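Long-range contacts in uncharacterized protein (Staphylococcus aureus subsp. aureus, PDB 4H0A), which is of unknown function but belongs to the CAP superfamily of cysteine-rich secretory proteins and joins a CAP-associated N-terminal region to a CAP domain: residues E140-Q145 with V157-Q161; L105-S111 with K164-V169; S208-T213 with V282-I286; T144-I148 with E181-L185. All blocks are in the same frame, centred on the assembly; numbering follows the deposited sequence.

The four contacts illustrate how chemistry follows place in a fold. Contacts 1, 2 and 4 all lie in the N-terminal region and reach the same seven-stranded antiparallel sheet, whereas contact 3 belongs to the CAP domain, its centre about 4 Å from the centre of the chain. Contact 3 is buried and apolar between two helices. Contact 1 is also largely buried but relies on a backbone bond, and contact 4, fully buried, on a tyrosine hydroxyl. Contact 2 is more open, a loop tied mainly through its backbone. Contacts 1 and 4 share T144 and Q145; strand 153-159 of contact 1 pairs with strand 166-172 of contact 2. Y158 touches P283, linking contact 1 to contact 3.

Contact 1: residues E140-Q145 with V157-Q161; sequences EDLKTQ and VYSDQ
The Y158 ring is approached obliquely by the aliphatic part of Q145, whose CG lies 3.7 Å from CE1. The two side chains run side by side in the same direction, with ring and amide planes 39° apart. At the other end of the contact, the E140 and Q161 side chains cross at about a right angle, carboxylate and amide planes nearly perpendicular. Between these flat groups the backbone does the binding: S159 N donates to T144 O over 3.0 Å. The N-H points almost straight at the oxygen (167°), yet the donor stands well above the carbonyl plane. The same oxygen also receives a CA-H...O contact from Y158 CA at 3.4 Å. Here helix 139-144 runs directly into edge strand 145-150, which forms a beta hairpin with strand 153-159, fastening the helix end to its own hairpin. T144 lays its CB 3.6 Å from S159 O. Its OG1 sits between the backbone N and the carbonyl carbon (chi1 71°), which brings it within 2.7 Å of E140 O, with H287 NE2 and N291 OD1 as other candidate partners. S159 turns CB to K143 O at 3.8 Å, and its buried OG has no polar partner in the model.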
loop_
_atom_site.group_PDB
_atom_site.type_symbol
_atom_site.label_atom_id
_atom_site.label_comp_id
_atom_site.label_asym_id
_atom_site.label_seq_id
_atom_site.Cartn_x
_atom_site.Cartn_y
_atom_site.Cartn_z
ATOM N N GLU A 140 1.801 -9.610 -14.306
ATOM C CA GLU A 140 1.811 -8.267 -13.732
ATOM C C GLU A 140 2.577 -8.256 -12.391
ATOM O O GLU A 140 3.333 -7.314 -12.145
ATOM C CB GLU A 140 0.357 -7.776 -13.530
ATOM C CG GLU A 140 0.213 -6.369 -12.963
ATOM C CD GLU A 140 -1.223 -5.886 -12.848
ATOM O OE1 GLU A 140 -1.921 -5.850 -13.887
ATOM O OE2 GLU A 140 -1.642 -5.518 -11.726
ATOM N N ASP A 141 2.392 -9.302 -11.537
ATOM C CA ASP A 141 3.053 -9.380 -10.220
ATOM C C ASP A 141 4.581 -9.447 -10.331
ATOM O O ASP A 141 5.262 -8.764 -9.579
ATOM C CB ASP A 141 2.561 -10.600 -9.409
ATOM C CG ASP A 141 1.095 -10.580 -9.020
ATOM O OD1 ASP A 141 0.563 -9.478 -8.752
ATOM O OD2 ASP A 141 0.496 -11.673 -8.910
ATOM N N LEU A 142 5.123 -10.239 -11.261
ATOM C CA LEU A 142 6.582 -10.362 -11.394
ATOM C C LEU A 142 7.265 -9.090 -11.866
ATOM O O LEU A 142 8.419 -8.842 -11.499
ATOM C CB LEU A 142 6.945 -11.479 -12.381
ATOM C CG LEU A 142 6.669 -12.874 -11.892
ATOM C CD1 LEU A 142 6.656 -13.839 -13.046
ATOM C CD2 LEU A 142 7.712 -13.305 -10.874
ATOM N N LYS A 143 6.589 -8.323 -12.721
ATOM C CA LYS A 143 7.169 -7.104 -13.287
ATOM C C LYS A 143 6.966 -5.889 -12.374
ATOM O O LYS A 143 7.835 -5.019 -12.352
ATOM C CB LYS A 143 6.563 -6.799 -14.675
ATOM C CG LYS A 143 7.457 -7.185 -15.856
ATOM C CD LYS A 143 7.591 -8.684 -16.058
ATOM C CE LYS A 143 8.337 -8.987 -17.333
ATOM N NZ LYS A 143 8.591 -10.443 -17.509
ATOM N N THR A 144 5.818 -5.796 -11.675
ATOM C CA THR A 144 5.482 -4.592 -10.903
ATOM C C THR A 144 5.223 -4.791 -9.402
ATOM O O THR A 144 4.949 -3.803 -8.723
ATOM C CB THR A 144 4.256 -3.946 -11.558
ATOM O OG1 THR A 144 3.096 -4.755 -11.312
ATOM C CG2 THR A 144 4.469 -3.715 -13.074
ATOM N N GLN A 145 5.333 -6.019 -8.882
ATOM C CA GLN A 145 5.140 -6.313 -7.456
ATOM C C GLN A 145 6.066 -7.455 -7.062
ATOM O O GLN A 145 5.668 -8.341 -6.306
ATOM C CB GLN A 145 3.671 -6.702 -7.231
ATOM C CG GLN A 145 3.158 -6.420 -5.840
ATOM C CD GLN A 145 1.740 -6.900 -5.644
ATOM O OE1 GLN A 145 1.138 -7.547 -6.498
ATOM N NE2 GLN A 145 1.181 -6.618 -4.498
ATOM N N VAL A 157 8.856 -5.396 -4.253
ATOM C CA VAL A 157 9.361 -4.245 -4.989
ATOM C C VAL A 157 8.252 -3.738 -5.897
ATOM O O VAL A 157 7.882 -4.425 -6.847
ATOM C CB VAL A 157 10.633 -4.614 -5.793
ATOM C CG1 VAL A 157 11.248 -3.370 -6.435
ATOM C CG2 VAL A 157 11.642 -5.323 -4.897
ATOM N N TYR A 158 7.739 -2.538 -5.616
ATOM C CA TYR A 158 6.651 -1.941 -6.388
ATOM C C TYR A 158 7.197 -1.100 -7.511
ATOM O O TYR A 158 7.958 -0.175 -7.244
ATOM C CB TYR A 158 5.773 -1.082 -5.479
ATOM C CG TYR A 158 5.120 -1.888 -4.382
ATOM C CD1 TYR A 158 4.018 -2.689 -4.642
ATOM C CD2 TYR A 158 5.626 -1.877 -3.085
ATOM C CE1 TYR A 158 3.411 -3.439 -3.635
ATOM C CE2 TYR A 158 5.036 -2.629 -2.073
ATOM C CZ TYR A 158 3.916 -3.395 -2.345
ATOM O OH TYR A 158 3.333 -4.115 -1.332
ATOM N N SER A 159 6.814 -1.408 -8.755
ATOM C CA SER A 159 7.270 -0.652 -9.928
ATOM C C SER A 159 6.112 -0.092 -10.684
ATOM O O SER A 159 4.993 -0.600 -10.602
ATOM C CB SER A 159 8.090 -1.514 -10.881
ATOM O OG SER A 159 9.191 -2.129 -10.236
ATOM N N ASP A 160 6.410 0.922 -11.485
ATOM C CA ASP A 160 5.429 1.600 -12.305
ATOM C C ASP A 160 5.290 0.843 -13.630
ATOM O O ASP A 160 6.298 0.489 -14.237
ATOM C CB ASP A 160 5.905 3.040 -12.525
ATOM C CG ASP A 160 4.844 4.020 -12.970
ATOM O OD1 ASP A 160 3.765 4.041 -12.355
ATOM O OD2 ASP A 160 5.109 4.792 -13.918
ATOM N N GLN A 161 4.059 0.594 -14.081
ATOM C CA GLN A 161 3.829 -0.116 -15.342
ATOM C C GLN A 161 4.214 0.786 -16.542
ATOM O O GLN A 161 4.568 0.270 -17.597
ATOM C CB GLN A 161 2.358 -0.572 -15.442
ATOM C CG GLN A 161 2.147 -1.880 -16.194
ATOM C CD GLN A 161 0.717 -2.356 -16.045
ATOM O OE1 GLN A 161 -0.234 -1.613 -16.318
ATOM N NE2 GLN A 161 0.520 -3.598 -15.606
#

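Contact 2: residues L105-S111 with K164-V169; sequences LKIGQHS and KKVLSV
Three backbone hydrogen bonds tie loop 105-111 to K164 and to V166 at the start of strand 166-172: G108 N to V166 O (2.8 Å), V166 N to Q109 O (2.9 Å) and S111 N to K164 O (2.7 Å), the last nearly straight at 170°. V166 thus uses both its N-H and its carbonyl on the loop. G108 takes up the positive phi of a type II turn from K106 to Q109, which the Q109 side chain also braces, its OE1 accepting from K106 N at 2.8 Å. A chi1 of 77° folds Q109 back over its own backbone, and CG packs on V166 CG2 at 3.6 Å. Strand 166-172 runs inside the antiparallel sheet between strands 89-96 and 153-159, and a classic beta bulge sets both L167 and S168 opposite Y158. Over this irregular stretch I107 extends its CD1, 3.7 Å from S168 CA. L105 follows further along, its CD1 meeting V169 CG2 at 3.8 Å as the two side chains slant across each other; L105 and V166 both rest on V157 and I114. On the more open side, H110 and K165 run alongside one another, the lysine CE reaching H110 CE1 at 4.0 Å.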
loop_
_atom_site.group_PDB
_atom_site.type_symbol
_atom_site.label_atom_id
_atom_site.label_comp_id
_atom_site.label_asym_id
_atom_site.label_seq_id
_atom_site.Cartn_x
_atom_site.Cartn_y
_atom_site.Cartn_z
ATOM N N LEU A 105 18.088 -2.393 -3.278
ATOM C CA LEU A 105 17.307 -1.653 -4.259
ATOM C C LEU A 105 17.493 -0.150 -4.058
ATOM O O LEU A 105 18.153 0.270 -3.106
ATOM C CB LEU A 105 15.827 -2.045 -4.129
ATOM C CG LEU A 105 15.602 -3.570 -4.235
ATOM C CD1 LEU A 105 14.376 -3.979 -3.557
ATOM C CD2 LEU A 105 15.609 -4.024 -5.671
ATOM N N LYS A 106 16.958 0.651 -4.984
ATOM C CA LYS A 106 16.979 2.108 -4.892
ATOM C C LYS A 106 15.704 2.657 -5.471
ATOM O O LYS A 106 15.350 2.289 -6.587
ATOM C CB LYS A 106 18.185 2.724 -5.632
ATOM C CG LYS A 106 19.536 2.403 -5.018
ATOM C CD LYS A 106 20.684 3.065 -5.772
ATOM C CE LYS A 106 22.035 2.502 -5.391
ATOM N NZ LYS A 106 22.392 2.790 -3.974
ATOM N N ILE A 107 15.041 3.577 -4.762
ATOM C CA ILE A 107 13.845 4.232 -5.295
ATOM C C ILE A 107 14.262 4.982 -6.567
ATOM O O ILE A 107 15.260 5.700 -6.544
ATOM C CB ILE A 107 13.192 5.202 -4.254
ATOM C CG1 ILE A 107 12.765 4.481 -2.938
ATOM C CG2 ILE A 107 12.013 5.959 -4.881
ATOM C CD1 ILE A 107 11.921 3.285 -3.096
ATOM N N GLY A 108 13.524 4.786 -7.650
ATOM C CA GLY A 108 13.811 5.427 -8.929
ATOM C C GLY A 108 14.679 4.614 -9.871
ATOM O O GLY A 108 14.863 5.027 -11.016
ATOM N N GLN A 109 15.221 3.459 -9.440
ATOM C CA GLN A 109 16.046 2.655 -10.348
ATOM C C GLN A 109 15.170 1.978 -11.389
ATOM O O GLN A 109 13.984 1.761 -11.130
ATOM C CB GLN A 109 16.857 1.588 -9.582
ATOM C CG GLN A 109 16.076 0.356 -9.136
ATOM C CD GLN A 109 16.999 -0.675 -8.561
ATOM O OE1 GLN A 109 17.141 -0.802 -7.356
ATOM N NE2 GLN A 109 17.672 -1.414 -9.412
ATOM N N HIS A 110 15.764 1.570 -12.524
ATOM C CA HIS A 110 15.026 0.826 -13.542
ATOM C C HIS A 110 14.682 -0.544 -12.979
ATOM O O HIS A 110 15.570 -1.221 -12.464
ATOM C CB HIS A 110 15.841 0.681 -14.840
ATOM C CG HIS A 110 16.112 1.986 -15.512
ATOM N ND1 HIS A 110 15.082 2.817 -15.912
ATOM C CD2 HIS A 110 17.292 2.562 -15.838
ATOM C CE1 HIS A 110 15.663 3.880 -16.443
ATOM N NE2 HIS A 110 16.993 3.768 -16.426
ATOM N N SER A 111 13.408 -0.948 -13.047
ATOM C CA SER A 111 12.984 -2.244 -12.499
ATOM C C SER A 111 13.621 -3.433 -13.261
ATOM O O SER A 111 13.838 -4.474 -12.653
ATOM C CB SER A 111 11.461 -2.369 -12.498
ATOM O OG SER A 111 10.960 -2.655 -13.795
ATOM N N LYS A 164 8.392 2.013 -15.467
ATOM C CA LYS A 164 9.186 0.814 -15.173
ATOM C C LYS A 164 10.301 1.118 -14.150
ATOM O O LYS A 164 11.344 0.472 -14.169
ATOM C CB LYS A 164 9.740 0.178 -16.466
ATOM C CG LYS A 164 8.651 -0.053 -17.508
ATOM C CD LYS A 164 9.003 -1.160 -18.493
ATOM C CE LYS A 164 7.903 -1.395 -19.496
ATOM N NZ LYS A 164 8.158 -2.608 -20.322
ATOM N N LYS A 165 10.041 2.038 -13.211
ATOM C CA LYS A 165 10.991 2.406 -12.165
ATOM C C LYS A 165 10.462 1.988 -10.802
ATOM O O LYS A 165 9.250 1.958 -10.616
ATOM C CB LYS A 165 11.245 3.920 -12.184
ATOM C CG LYS A 165 11.949 4.396 -13.443
ATOM C CD LYS A 165 12.278 5.882 -13.373
ATOM C CE LYS A 165 13.095 6.338 -14.563
ATOM N NZ LYS A 165 13.642 7.706 -14.363
ATOM N N VAL A 166 11.370 1.714 -9.841
ATOM C CA VAL A 166 10.998 1.323 -8.482
ATOM C C VAL A 166 10.359 2.527 -7.758
ATOM O O VAL A 166 10.964 3.601 -7.681
ATOM C CB VAL A 166 12.204 0.764 -7.684
ATOM C CG1 VAL A 166 11.829 0.529 -6.209
ATOM C CG2 VAL A 166 12.724 -0.519 -8.320
ATOM N N LEU A 167 9.132 2.331 -7.248
ATOM C CA LEU A 167 8.371 3.365 -6.546
ATOM C C LEU A 167 8.527 3.267 -5.047
ATOM O O LEU A 167 8.568 4.282 -4.347
ATOM C CB LEU A 167 6.880 3.221 -6.881
ATOM C CG LEU A 167 6.502 3.362 -8.355
ATOM C CD1 LEU A 167 5.101 2.839 -8.589
ATOM C CD2 LEU A 167 6.642 4.809 -8.821
ATOM N N SER A 168 8.531 2.039 -4.540
ATOM C CA SER A 168 8.577 1.787 -3.109
ATOM C C SER A 168 8.994 0.347 -2.864
ATOM O O SER A 168 8.970 -0.466 -3.792
ATOM C CB SER A 168 7.194 2.053 -2.509
ATOM O OG SER A 168 6.179 1.321 -3.177
ATOM N N VAL A 169 9.423 0.038 -1.643
ATOM C CA VAL A 169 9.811 -1.328 -1.273
ATOM C C VAL A 169 9.222 -1.648 0.081
ATOM O O VAL A 169 9.243 -0.797 0.973
ATOM C CB VAL A 169 11.348 -1.535 -1.252
ATOM C CG1 VAL A 169 11.704 -2.979 -0.872
ATOM C CG2 VAL A 169 11.980 -1.149 -2.588
#

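Contact 3: residues S208-T213 with V282-I286; sequences SLYEVT and VPTLI
L209 O is gripped twice by T213, through the helical bond from its N at 3.0 Å and through OG1 at 2.8 Å, the two donors coming from opposite faces of the carbonyl plane. This turns the threonine hydroxyl back onto its own helix and leaves the join to the second helix to hydrocarbon. The helices are 201-219 and 282-290 of the CAP domain, an alpha-beta-alpha sandwich, where both also lean on strand 315-322. Their local axes pass 10.1 Å apart at a crossing angle of -53°. V282 reaches across with two methyls: CG1 meets V212 CG2 at 3.8 Å, and CG2 lies against S208 CB, whose OG is held by R61 and N204 O. The V212 and V282 side chains run antiparallel alongside each other, as do V212 and I286, with V212 CG1 3.7 Å from I286 CG1. L209 carries CG anti to its backbone N (chi1 175°), which swings the branched end across, and CD1 touches L285 CD2 at 3.6 Å. I286 runs nearly at right angles to T213, and its CD1 ends 3.6 Å from T213 OG1, the oxygen already committed to L209 O.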
loop_
_atom_site.group_PDB
_atom_site.type_symbol
_atom_site.label_atom_id
_atom_site.label_comp_id
_atom_site.label_asym_id
_atom_site.label_seq_id
_atom_site.Cartn_x
_atom_site.Cartn_y
_atom_site.Cartn_z
ATOM N N SER A 208 -3.591 6.498 5.910
ATOM C CA SER A 208 -2.495 5.902 5.118
ATOM C C SER A 208 -2.790 5.974 3.617
ATOM O O SER A 208 -1.873 6.216 2.834
ATOM C CB SER A 208 -2.281 4.448 5.510
ATOM O OG SER A 208 -1.788 4.384 6.834
ATOM N N LEU A 209 -4.073 5.782 3.217
ATOM C CA LEU A 209 -4.487 5.891 1.815
ATOM C C LEU A 209 -4.154 7.298 1.296
ATOM O O LEU A 209 -3.577 7.426 0.228
ATOM C CB LEU A 209 -5.993 5.588 1.656
ATOM C CG LEU A 209 -6.589 5.781 0.241
ATOM C CD1 LEU A 209 -6.036 4.746 -0.720
ATOM C CD2 LEU A 209 -8.103 5.709 0.283
ATOM N N TYR A 210 -4.485 8.345 2.066
ATOM C CA TYR A 210 -4.165 9.726 1.682
ATOM C C TYR A 210 -2.668 9.940 1.579
ATOM O O TYR A 210 -2.183 10.541 0.617
ATOM C CB TYR A 210 -4.711 10.737 2.723
ATOM C CG TYR A 210 -6.217 10.825 2.878
ATOM C CD1 TYR A 210 -7.062 10.787 1.769
ATOM C CD2 TYR A 210 -6.788 11.104 4.119
ATOM C CE1 TYR A 210 -8.440 10.958 1.899
ATOM C CE2 TYR A 210 -8.161 11.312 4.255
ATOM C CZ TYR A 210 -8.985 11.242 3.141
ATOM O OH TYR A 210 -10.351 11.382 3.261
ATOM N N GLU A 211 -1.930 9.486 2.600
ATOM C CA GLU A 211 -0.476 9.686 2.658
ATOM C C GLU A 211 0.252 8.960 1.538
ATOM O O GLU A 211 1.108 9.562 0.908
ATOM C CB GLU A 211 0.084 9.208 4.002
ATOM C CG GLU A 211 -0.287 10.126 5.153
ATOM C CD GLU A 211 0.100 9.610 6.523
ATOM O OE1 GLU A 211 0.445 8.413 6.653
ATOM O OE2 GLU A 211 0.072 10.423 7.474
ATOM N N VAL A 212 -0.080 7.678 1.292
ATOM C CA VAL A 212 0.600 6.919 0.239
ATOM C C VAL A 212 0.236 7.500 -1.137
ATOM O O VAL A 212 1.097 7.555 -2.019
ATOM C CB VAL A 212 0.331 5.403 0.318
ATOM C CG1 VAL A 212 0.964 4.693 -0.890
ATOM C CG2 VAL A 212 0.894 4.830 1.615
ATOM N N THR A 213 -1.011 7.974 -1.318
ATOM C CA THR A 213 -1.405 8.625 -2.579
ATOM C C THR A 213 -0.511 9.836 -2.827
ATOM O O THR A 213 -0.029 10.018 -3.941
ATOM C CB THR A 213 -2.882 9.041 -2.543
ATOM O OG1 THR A 213 -3.678 7.861 -2.570
ATOM C CG2 THR A 213 -3.267 9.981 -3.706
ATOM N N VAL A 282 -2.873 -0.847 2.407
ATOM C CA VAL A 282 -2.798 0.262 1.469
ATOM C C VAL A 282 -1.722 0.012 0.378
ATOM O O VAL A 282 -2.044 0.228 -0.787
ATOM C CB VAL A 282 -2.611 1.593 2.228
ATOM C CG1 VAL A 282 -2.270 2.739 1.279
ATOM C CG2 VAL A 282 -3.879 1.912 3.021
ATOM N N PRO A 283 -0.481 -0.447 0.666
ATOM C CA PRO A 283 0.474 -0.685 -0.436
ATOM C C PRO A 283 -0.071 -1.611 -1.529
ATOM O O PRO A 283 0.152 -1.334 -2.707
ATOM C CB PRO A 283 1.671 -1.315 0.284
ATOM C CG PRO A 283 1.635 -0.648 1.644
ATOM C CD PRO A 283 0.162 -0.666 1.979
ATOM N N THR A 284 -0.830 -2.674 -1.165
ATOM C CA THR A 284 -1.392 -3.576 -2.183
ATOM C C THR A 284 -2.468 -2.862 -2.992
ATOM O O THR A 284 -2.500 -2.994 -4.212
ATOM C CB THR A 284 -1.958 -4.859 -1.555
ATOM O OG1 THR A 284 -0.950 -5.434 -0.738
ATOM C CG2 THR A 284 -2.399 -5.875 -2.603
ATOM N N LEU A 285 -3.359 -2.144 -2.321
ATOM C CA LEU A 285 -4.406 -1.372 -2.996
ATOM C C LEU A 285 -3.818 -0.354 -3.987
ATOM O O LEU A 285 -4.304 -0.254 -5.105
ATOM C CB LEU A 285 -5.252 -0.615 -1.951
ATOM C CG LEU A 285 -6.285 0.340 -2.546
ATOM C CD1 LEU A 285 -7.461 -0.413 -3.139
ATOM C CD2 LEU A 285 -6.688 1.308 -1.559
ATOM N N ILE A 286 -2.828 0.441 -3.548
ATOM C CA ILE A 286 -2.194 1.465 -4.392
ATOM C C ILE A 286 -1.517 0.802 -5.593
ATOM O O ILE A 286 -1.630 1.323 -6.699
ATOM C CB ILE A 286 -1.212 2.332 -3.567
ATOM C CG1 ILE A 286 -2.022 3.244 -2.605
ATOM C CG2 ILE A 286 -0.259 3.158 -4.483
ATOM C CD1 ILE A 286 -2.622 4.524 -3.245
#

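Contact 4: residues T144-I148 with E181-L185; sequences TQTLI and EPYQL
Y183 reaches across to Q145 and L147 with the outer part of its ring and its hydroxyl. From CB, the torsion sets CG anti to the carbonyl carbon (chi1 -46°), and the ring projects toward the beginning of strand 145-150. CD1 passes D141, touching its carboxylate carbon CG. Next along the same side, CE1 comes 4.0 Å from Q145 CG; this tyrosine and the glutamine pass side by side, pointing opposite ways, amide and ring planes 52° apart. On the other side, CE2 meets L147 CD2 at 3.8 Å. CZ stands 4.0 Å from L147 CB. At the tip, OH donates to Q145 O over 2.7 Å; the acceptor lies at the ring edge near its plane, while the hydroxyl is tilted 20° from the carbonyl plane. L147 CB packs 3.6 Å from this hydroxyl oxygen, and Q156 NE2 gives it a second hydrogen bond, so the buried hydroxyl both donates and accepts. One ring face is topped by P182 CB, and F135 meets the ring edge-to-face. A tyrosine here pins the outermost strand of the seven-stranded antiparallel sheet, through a main-chain carbonyl, to the chain entering strand 184-185 of the neighbouring three-stranded sheet.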
loop_
_atom_site.group_PDB
_atom_site.type_symbol
_atom_site.label_atom_id
_atom_site.label_comp_id
_atom_site.label_asym_id
_atom_site.label_seq_id
_atom_site.Cartn_x
_atom_site.Cartn_y
_atom_site.Cartn_z
ATOM N N THR A 144 5.818 -5.796 -11.675
ATOM C CA THR A 144 5.482 -4.592 -10.903
ATOM C C THR A 144 5.223 -4.791 -9.402
ATOM O O THR A 144 4.949 -3.803 -8.723
ATOM C CB THR A 144 4.256 -3.946 -11.558
ATOM O OG1 THR A 144 3.096 -4.755 -11.312
ATOM C CG2 THR A 144 4.469 -3.715 -13.074
ATOM N N GLN A 145 5.333 -6.019 -8.882
ATOM C CA GLN A 145 5.140 -6.313 -7.456
ATOM C C GLN A 145 6.066 -7.455 -7.062
ATOM O O GLN A 145 5.668 -8.341 -6.306
ATOM C CB GLN A 145 3.671 -6.702 -7.231
ATOM C CG GLN A 145 3.158 -6.420 -5.840
ATOM C CD GLN A 145 1.740 -6.900 -5.644
ATOM O OE1 GLN A 145 1.138 -7.547 -6.498
ATOM N NE2 GLN A 145 1.181 -6.618 -4.498
ATOM N N THR A 146 7.292 -7.449 -7.603
ATOM C CA THR A 146 8.251 -8.546 -7.469
ATOM C C THR A 146 8.467 -8.965 -6.028
ATOM O O THR A 146 8.767 -8.118 -5.196
ATOM C CB THR A 146 9.595 -8.166 -8.087
ATOM O OG1 THR A 146 9.347 -7.374 -9.246
ATOM C CG2 THR A 146 10.447 -9.396 -8.439
ATOM N N LEU A 147 8.317 -10.271 -5.742
ATOM C CA LEU A 147 8.570 -10.832 -4.414
ATOM C C LEU A 147 9.973 -11.409 -4.450
ATOM O O LEU A 147 10.233 -12.285 -5.274
ATOM C CB LEU A 147 7.533 -11.901 -4.062
ATOM C CG LEU A 147 7.662 -12.545 -2.674
ATOM C CD1 LEU A 147 7.561 -11.492 -1.553
ATOM C CD2 LEU A 147 6.587 -13.597 -2.468
ATOM N N ILE A 148 10.893 -10.888 -3.628
ATOM C CA ILE A 148 12.293 -11.334 -3.631
ATOM C C ILE A 148 12.659 -11.823 -2.253
ATOM O O ILE A 148 12.339 -11.146 -1.284
ATOM C CB ILE A 148 13.255 -10.192 -4.080
ATOM C CG1 ILE A 148 12.785 -9.538 -5.403
ATOM C CG2 ILE A 148 14.691 -10.725 -4.218
ATOM C CD1 ILE A 148 13.554 -8.295 -5.830
ATOM N N GLU A 181 -1.262 -11.754 2.460
ATOM C CA GLU A 181 -1.621 -12.579 1.298
ATOM C C GLU A 181 -1.763 -11.681 0.044
ATOM O O GLU A 181 -2.854 -11.566 -0.511
ATOM C CB GLU A 181 -2.919 -13.355 1.615
ATOM C CG GLU A 181 -3.254 -14.473 0.645
ATOM C CD GLU A 181 -4.597 -15.117 0.926
ATOM O OE1 GLU A 181 -4.888 -15.395 2.112
ATOM O OE2 GLU A 181 -5.356 -15.357 -0.041
ATOM N N PRO A 182 -0.691 -10.969 -0.377
ATOM C CA PRO A 182 -0.835 -10.039 -1.516
ATOM C C PRO A 182 -0.879 -10.692 -2.898
ATOM O O PRO A 182 -1.103 -9.980 -3.880
ATOM C CB PRO A 182 0.374 -9.103 -1.385
ATOM C CG PRO A 182 1.295 -9.729 -0.400
ATOM C CD PRO A 182 0.685 -10.972 0.159
ATOM N N TYR A 183 -0.672 -12.018 -2.994
ATOM C CA TYR A 183 -0.726 -12.745 -4.256
ATOM C C TYR A 183 -1.722 -13.883 -4.141
ATOM O O TYR A 183 -2.110 -14.277 -3.034
ATOM C CB TYR A 183 0.658 -13.290 -4.627
ATOM C CG TYR A 183 1.775 -12.287 -4.464
ATOM C CD1 TYR A 183 2.053 -11.359 -5.457
ATOM C CD2 TYR A 183 2.548 -12.257 -3.308
ATOM C CE1 TYR A 183 3.076 -10.427 -5.310
ATOM C CE2 TYR A 183 3.574 -11.329 -3.150
ATOM C CZ TYR A 183 3.835 -10.417 -4.154
ATOM O OH TYR A 183 4.873 -9.533 -4.002
ATOM N N GLN A 184 -2.149 -14.404 -5.288
ATOM C CA GLN A 184 -3.082 -15.520 -5.330
ATOM C C GLN A 184 -2.404 -16.759 -4.766
ATOM O O GLN A 184 -1.254 -17.038 -5.112
ATOM C CB GLN A 184 -3.555 -15.773 -6.775
ATOM C CG GLN A 184 -4.710 -16.769 -6.885
ATOM C CD GLN A 184 -5.185 -16.940 -8.311
ATOM O OE1 GLN A 184 -4.496 -16.590 -9.278
ATOM N NE2 GLN A 184 -6.371 -17.508 -8.476
ATOM N N LEU A 185 -3.102 -17.492 -3.893
ATOM C CA LEU A 185 -2.560 -18.716 -3.311
ATOM C C LEU A 185 -2.846 -19.898 -4.208
ATOM O O LEU A 185 -3.882 -19.934 -4.872
ATOM C CB LEU A 185 -3.168 -18.988 -1.926
ATOM C CG LEU A 185 -2.695 -18.118 -0.776
ATOM C CD1 LEU A 185 -3.606 -18.291 0.422
ATOM C CD2 LEU A 185 -1.263 -18.459 -0.378
#